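Local coordinates for universal stress protein A-like protein (Arabidopsis thaliana, PDB 2GM3), which binds AMP in a deep pocket of its universal stress protein domain and, as a homohexamer, probably serves in stress responses of the plant, at the adenosine monophosphate site and the interface of chains A and B. Residues are numbered along the deposited sequence; one frame, centred on the assembly and turned at random. Chains: chain A/B, unknown protein.

Contact 1: the adenosine monophosphate site. Residues chain A 11-13, 24, 26-27, 51-53, 112, 116, 130-133, 145-147. With AMP (adenosine monophosphate), chain C.
Three sets of polar contacts fix AMP in the nucleotide pocket of this universal stress protein domain, one each for base, ribose and phosphate, and the protein hides 459 of the ligand's 485 Å². The adenine is read by the backbone of strand 46-54: A:Val53 N donates to ring nitrogen N1 at 2.9 Å, and the exocyclic amine N6 donates to A:Val53 O, in the carbonyl plane on a lone pair. This pair matches the Watson-Crick edge of adenine. On the ribose, the 2'-hydroxyl O2' gives its hydrogen to A:Ala11 O at 2.6 Å, from above the carbonyl plane, and accepts from A:Gly131 N. The 3'-hydroxyl O3' pairs with A:Ser26 OG at 2.7 Å, near the start of helix 25-39.

A:Gly131 to A:Arg133 and A:Thr145 belong to the family's glycine-rich G-2X-G-9X-G(S/T) motif, which holds ribose and phosphate. A:Arg133 grips the phosphate side-on. Its NE donates a hydrogen bond to O2P, also a salt bridge, at 2.7 Å in the guanidinium plane, almost straight at 170°, while NH2 donates to O1P, somewhat out of that plane; a bend at chi3 (-71°) curls the chain around O2P, which also accepts from A:Arg133 N. A:Ser147 N and OG both donate to O3P, with OG between backbone N and carbonyl carbon (chi1 66°). The N-terminal end of helix 146-153, its N-H groups turned to the phosphate, would probably help stabilise the negative charge.

Packing sandwiches the base. A:Asn13 CB lies over one face, 3.6 Å from the five-membered ring's centroid; on the opposite face A:Pro112 CB lies against C6 and A:Ile116 CD1 packs near N3. A:Val146 straddles the glycosidic region, CG1 towards O4' and CG2 towards C8. In the second shell, A:Ser24 OG steadies A:Asn13 OD1 at 2.7 Å, and A:His52 ND1 donates in its ring plane to A:Val12 O at 2.9 Å.

Contact 2: the interface of chains A and B. Residues chain A 37-38, 40, 42, 46; chain B 6, 37-38, 40, 42, 45-46.
A:Asn42, B:Asp45 and A:Arg40 bury the most surface in this patch of the two-fold interface of chains A and B, hiding 51, 39 and 38 Å² respectively. The two Asn42 side chains meet tip to tip with their amides stacked, planes 4° apart and A:Asn42 CG 3.4 Å from B:Asn42 CG. A:Asn42 ND2 also reaches B:Asp45 OD1 at 2.8 Å, but the bond is strongly bent (118° at H) and enters from above the carboxylate plane.

That same carboxylate oxygen takes a second donor, A:Arg40 NE, at 3.1 Å in a salt bridge. The two side chains slide past each other in opposite directions, guanidinium and carboxylate planes 75° apart, so A:Arg40 NE meets OD1 from above the carboxylate plane, not in a flat two-oxygen pairing. The backbone oxygen B:Asp45 O sits over the centre of one guanidinium face. A bend at chi3 helps bring A:Arg40 NH1 to B:Thr6 OG1 at 2.9 Å. This hydroxyl is doubly engaged, since it donates in turn to A:Lys37 O, on a lone pair in the carbonyl plane, near the end of helix 25-39.

The Ile38 pair makes an apolar contact, the side chains crossing obliquely with A:Ile38 CG2 4.0 Å from B:Ile38 CD1. Each Phe46 ring points its tip at the opposite helix end: A:Phe46 CZ lies by B:Ile38 O, and B:Phe46 presents its edge to a carbonyl oxygen, with CZ to A:Ile38 O at 3.7 Å.

Contact 1: the adenosine monophosphate site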
# COMPACT_ATOMS: atom_id res chain seq x y z
N ALA A 11 -5.89 2.65 -9.10
CA ALA A 11 -5.72 3.72 -10.04
C ALA A 11 -5.11 3.11 -11.29
O ALA A 11 -3.99 2.57 -11.25
CB ALA A 11 -4.80 4.76 -9.43
N VAL A 12 -5.82 3.19 -12.41
CA VAL A 12 -5.40 2.52 -13.65
C VAL A 12 -5.21 3.53 -14.77
O VAL A 12 -5.97 4.51 -14.90
CB VAL A 12 -6.37 1.39 -14.08
CG1 VAL A 12 -6.54 0.32 -12.97
CG2 VAL A 12 -7.72 1.92 -14.47
N ASN A 13 -4.16 3.31 -15.56
CA ASN A 13 -3.89 4.16 -16.69
C ASN A 13 -3.42 3.35 -17.90
O ASN A 13 -3.16 2.13 -17.80
CB ASN A 13 -2.85 5.21 -16.31
CG ASN A 13 -1.52 4.60 -15.96
OD1 ASN A 13 -1.43 3.59 -15.24
ND2 ASN A 13 -0.47 5.21 -16.46
N SER A 24 -1.26 0.32 -18.50
CA SER A 24 0.18 0.44 -18.23
C SER A 24 0.66 -0.85 -17.54
O SER A 24 -0.10 -1.47 -16.79
CB SER A 24 0.45 1.66 -17.36
OG SER A 24 0.06 1.48 -16.01
N SER A 26 2.56 -1.07 -15.09
CA SER A 26 2.62 -0.93 -13.66
C SER A 26 1.26 -1.11 -12.98
O SER A 26 1.14 -1.78 -11.94
CB SER A 26 3.32 0.38 -13.27
OG SER A 26 2.53 1.50 -13.58
N CYS A 27 0.22 -0.52 -13.55
CA CYS A 27 -1.08 -0.61 -12.91
C CYS A 27 -1.65 -1.98 -13.14
O CYS A 27 -2.42 -2.46 -12.34
CB CYS A 27 -2.02 0.50 -13.37
SG CYS A 27 -2.87 0.16 -14.95
N LEU A 51 -10.39 3.48 -10.81
CA LEU A 51 -10.43 4.85 -11.25
C LEU A 51 -9.37 5.13 -12.33
O LEU A 51 -8.18 4.83 -12.14
CB LEU A 51 -10.25 5.77 -10.06
CG LEU A 51 -9.91 7.22 -10.41
CD1 LEU A 51 -11.09 8.01 -10.94
CD2 LEU A 51 -9.35 7.88 -9.15
N HIS A 52 -9.83 5.71 -13.44
CA HIS A 52 -8.94 6.23 -14.46
C HIS A 52 -9.04 7.72 -14.49
O HIS A 52 -10.13 8.28 -14.57
CB HIS A 52 -9.29 5.70 -15.84
CG HIS A 52 -8.47 6.30 -16.93
ND1 HIS A 52 -7.12 6.06 -17.06
CD2 HIS A 52 -8.80 7.16 -17.93
CE1 HIS A 52 -6.65 6.73 -18.10
NE2 HIS A 52 -7.66 7.38 -18.66
N VAL A 53 -7.91 8.40 -14.43
CA VAL A 53 -7.94 9.84 -14.61
C VAL A 53 -7.57 10.20 -16.04
O VAL A 53 -6.52 9.83 -16.52
CB VAL A 53 -7.10 10.57 -13.56
CG1 VAL A 53 -7.31 12.09 -13.64
CG2 VAL A 53 -7.53 10.11 -12.20
N PRO A 112 -4.02 13.67 -12.90
CA PRO A 112 -4.18 12.36 -12.27
C PRO A 112 -3.85 12.28 -10.77
O PRO A 112 -4.66 11.76 -10.01
CB PRO A 112 -3.28 11.43 -13.11
CG PRO A 112 -3.27 12.08 -14.45
CD PRO A 112 -3.28 13.57 -14.17
N ILE A 116 -6.84 11.58 -8.16
CA ILE A 116 -6.79 10.35 -7.36
C ILE A 116 -7.00 10.69 -5.89
O ILE A 116 -7.83 10.06 -5.23
CB ILE A 116 -5.45 9.59 -7.49
CG1 ILE A 116 -5.26 9.09 -8.92
CG2 ILE A 116 -5.37 8.44 -6.45
CD1 ILE A 116 -3.91 8.47 -9.14
N VAL A 130 -1.73 1.78 -6.24
CA VAL A 130 -1.15 2.38 -7.40
C VAL A 130 0.03 1.54 -7.77
O VAL A 130 0.72 0.99 -6.89
CB VAL A 130 -0.68 3.88 -7.15
CG1 VAL A 130 -1.90 4.79 -6.94
CG2 VAL A 130 0.25 3.97 -5.94
N GLY A 131 0.26 1.41 -9.07
CA GLY A 131 1.49 0.87 -9.58
C GLY A 131 2.54 1.95 -9.39
O GLY A 131 2.21 3.05 -8.95
N SER A 132 3.79 1.63 -9.71
CA SER A 132 4.86 2.59 -9.61
C SER A 132 5.98 2.17 -10.53
O SER A 132 6.30 0.99 -10.61
CB SER A 132 5.36 2.67 -8.17
OG SER A 132 6.59 3.38 -8.13
N ARG A 133 6.54 3.13 -11.24
CA ARG A 133 7.62 2.84 -12.15
C ARG A 133 8.91 2.85 -11.37
O ARG A 133 9.93 2.43 -11.88
CB ARG A 133 7.64 3.84 -13.30
CG ARG A 133 6.42 3.70 -14.21
CD ARG A 133 6.31 4.84 -15.15
NE ARG A 133 5.92 6.05 -14.45
CZ ARG A 133 5.89 7.27 -15.01
NH1 ARG A 133 6.26 7.45 -16.27
NH2 ARG A 133 5.50 8.32 -14.29
N THR A 145 6.29 10.71 -10.22
CA THR A 145 5.17 11.64 -10.26
C THR A 145 3.91 11.16 -9.52
O THR A 145 3.69 11.60 -8.36
CB THR A 145 4.88 12.24 -11.71
OG1 THR A 145 4.60 11.21 -12.65
CG2 THR A 145 6.11 13.06 -12.23
N VAL A 146 3.14 10.24 -10.09
CA VAL A 146 1.84 9.89 -9.49
C VAL A 146 1.90 9.13 -8.16
O VAL A 146 1.34 9.58 -7.16
CB VAL A 146 0.88 9.18 -10.50
CG1 VAL A 146 -0.45 8.88 -9.83
CG2 VAL A 146 0.67 10.04 -11.73
N SER A 147 2.54 7.96 -8.17
CA SER A 147 2.54 7.08 -7.00
C SER A 147 3.12 7.76 -5.77
O SER A 147 2.59 7.60 -4.69
CB SER A 147 3.25 5.74 -7.27
OG SER A 147 4.66 5.91 -7.50
P AMP C . 4.24 6.53 -11.21
O1P AMP C . 3.83 7.62 -12.02
O2P AMP C . 5.13 5.55 -11.88
O3P AMP C . 4.72 6.83 -9.87
O5' AMP C . 2.96 5.65 -10.88
C5' AMP C . 2.28 4.98 -11.92
C4' AMP C . 0.92 4.65 -11.36
O4' AMP C . 0.12 5.85 -11.12
C3' AMP C . 0.10 3.81 -12.30
O3' AMP C . 0.49 2.42 -12.11
C2' AMP C . -1.30 4.06 -11.76
O2' AMP C . -1.53 3.19 -10.65
C1' AMP C . -1.25 5.51 -11.30
N9 AMP C . -1.65 6.38 -12.43
C8 AMP C . -0.84 7.02 -13.31
N7 AMP C . -1.60 7.70 -14.19
C5 AMP C . -2.89 7.52 -13.84
C6 AMP C . -4.12 7.96 -14.34
N6 AMP C . -4.22 8.75 -15.39
N1 AMP C . -5.22 7.55 -13.73
C2 AMP C . -5.21 6.75 -12.69
N3 AMP C . -4.07 6.31 -12.17
C4 AMP C . -2.90 6.68 -12.73

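Contact 2: the interface of chains A and B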
# COMPACT_ATOMS: atom_id res chain seq x y z
N LYS A 37 -2.50 -11.62 -4.22
CA LYS A 37 -1.98 -11.66 -2.85
C LYS A 37 -2.92 -11.12 -1.79
O LYS A 37 -2.82 -11.54 -0.64
CB LYS A 37 -0.65 -10.92 -2.71
CG LYS A 37 0.36 -11.21 -3.75
CD LYS A 37 1.01 -12.53 -3.60
CE LYS A 37 2.19 -12.63 -4.53
NZ LYS A 37 2.58 -14.07 -4.78
N ILE A 38 -3.81 -10.20 -2.16
CA ILE A 38 -4.74 -9.62 -1.17
C ILE A 38 -6.16 -10.19 -1.24
O ILE A 38 -6.68 -10.66 -0.24
CB ILE A 38 -4.76 -8.05 -1.22
CG1 ILE A 38 -3.34 -7.47 -1.14
CG2 ILE A 38 -5.73 -7.43 -0.16
CD1 ILE A 38 -2.90 -7.07 0.22
N ARG A 40 -7.13 -12.84 -3.12
CA ARG A 40 -6.99 -14.30 -3.10
C ARG A 40 -8.31 -14.93 -3.53
O ARG A 40 -8.98 -14.41 -4.40
CB ARG A 40 -6.49 -14.78 -1.72
CG ARG A 40 -5.12 -14.15 -1.30
CD ARG A 40 -4.65 -14.47 0.13
NE ARG A 40 -4.57 -15.91 0.41
CZ ARG A 40 -3.44 -16.63 0.44
NH1 ARG A 40 -2.25 -16.08 0.19
NH2 ARG A 40 -3.51 -17.92 0.72
N ASN A 42 -10.87 -14.99 -1.63
CA ASN A 42 -11.89 -14.34 -0.80
C ASN A 42 -12.54 -13.18 -1.50
O ASN A 42 -12.46 -12.04 -1.05
CB ASN A 42 -11.28 -13.92 0.53
CG ASN A 42 -10.84 -15.10 1.34
OD1 ASN A 42 -11.62 -16.05 1.55
ND2 ASN A 42 -9.59 -15.09 1.78
N PHE A 46 -13.70 -8.32 -0.58
CA PHE A 46 -13.15 -7.13 -1.21
C PHE A 46 -14.04 -6.60 -2.33
O PHE A 46 -14.69 -7.37 -3.03
CB PHE A 46 -11.74 -7.42 -1.75
CG PHE A 46 -10.76 -7.76 -0.66
CD1 PHE A 46 -10.64 -9.07 -0.20
CD2 PHE A 46 -9.99 -6.77 -0.08
CE1 PHE A 46 -9.77 -9.38 0.82
CE2 PHE A 46 -9.12 -7.06 0.93
CZ PHE A 46 -8.99 -8.37 1.39
N THR B 6 -0.37 -15.12 2.50
CA THR B 6 0.31 -13.91 2.22
C THR B 6 1.09 -13.43 3.44
O THR B 6 0.52 -13.21 4.52
CB THR B 6 -0.68 -12.85 1.69
OG1 THR B 6 -1.31 -13.35 0.51
CG2 THR B 6 0.03 -11.54 1.36
N LYS B 37 -8.79 -4.39 7.69
CA LYS B 37 -9.20 -4.21 6.32
C LYS B 37 -8.57 -5.20 5.34
O LYS B 37 -9.14 -5.50 4.30
CB LYS B 37 -9.06 -2.75 5.95
CG LYS B 37 -9.81 -1.86 6.92
CD LYS B 37 -11.29 -2.18 6.87
CE LYS B 37 -12.12 -1.02 7.39
NZ LYS B 37 -13.56 -1.36 7.32
N ILE B 38 -7.42 -5.78 5.70
CA ILE B 38 -6.75 -6.72 4.82
C ILE B 38 -6.96 -8.16 5.28
O ILE B 38 -7.40 -9.01 4.51
CB ILE B 38 -5.21 -6.44 4.74
CG1 ILE B 38 -4.93 -5.01 4.22
CG2 ILE B 38 -4.46 -7.58 3.98
CD1 ILE B 38 -5.42 -4.74 2.81
N ARG B 40 -8.97 -9.15 7.71
CA ARG B 40 -10.40 -9.31 8.03
C ARG B 40 -10.58 -10.58 8.86
O ARG B 40 -9.76 -10.88 9.73
CB ARG B 40 -11.30 -9.36 6.78
CG ARG B 40 -10.98 -8.32 5.73
CD ARG B 40 -11.77 -8.56 4.44
NE ARG B 40 -13.19 -8.78 4.69
CZ ARG B 40 -14.10 -7.81 4.84
NH1 ARG B 40 -13.76 -6.54 4.76
NH2 ARG B 40 -15.35 -8.14 5.05
N ASN B 42 -10.32 -13.50 7.49
CA ASN B 42 -9.57 -14.55 6.77
C ASN B 42 -8.18 -14.77 7.35
O ASN B 42 -7.16 -14.54 6.72
CB ASN B 42 -9.52 -14.25 5.26
CG ASN B 42 -10.89 -14.23 4.64
OD1 ASN B 42 -11.70 -15.16 4.85
ND2 ASN B 42 -11.18 -13.18 3.88
N ASP B 45 -5.30 -16.84 5.74
CA ASP B 45 -4.82 -16.41 4.43
C ASP B 45 -3.59 -15.49 4.54
O ASP B 45 -2.94 -15.18 3.54
CB ASP B 45 -5.94 -15.70 3.67
CG ASP B 45 -6.95 -16.66 3.06
OD1 ASP B 45 -7.22 -16.56 1.84
OD2 ASP B 45 -7.51 -17.52 3.77
N PHE B 46 -3.28 -15.09 5.77
CA PHE B 46 -2.22 -14.13 6.05
C PHE B 46 -1.34 -14.58 7.20
O PHE B 46 -1.78 -15.29 8.11
CB PHE B 46 -2.83 -12.75 6.33
CG PHE B 46 -3.50 -12.17 5.13
CD1 PHE B 46 -4.87 -12.34 4.92
CD2 PHE B 46 -2.75 -11.53 4.16
CE1 PHE B 46 -5.50 -11.85 3.77
CE2 PHE B 46 -3.37 -11.04 3.02
CZ PHE B 46 -4.76 -11.20 2.83

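Contact 1 and contact 2 lie about 22 Å apart between the centres of their C-alpha atoms, and they share no residue. They do share three elements. Helix 25-39 supplies ribose contacts from its start and interface residues from its end; strand 46-54 begins at contact 2 and reads the base near its other end; strand 6-11 carries A:Ala11, which binds the ribose, and the threonine that, in the partner chain, takes part in contact 2. The shared elements offer a possible route between the sites, but the structure alone does not show coupling. The protein is a homohexamer, and this two-fold contact may be one of its interfaces.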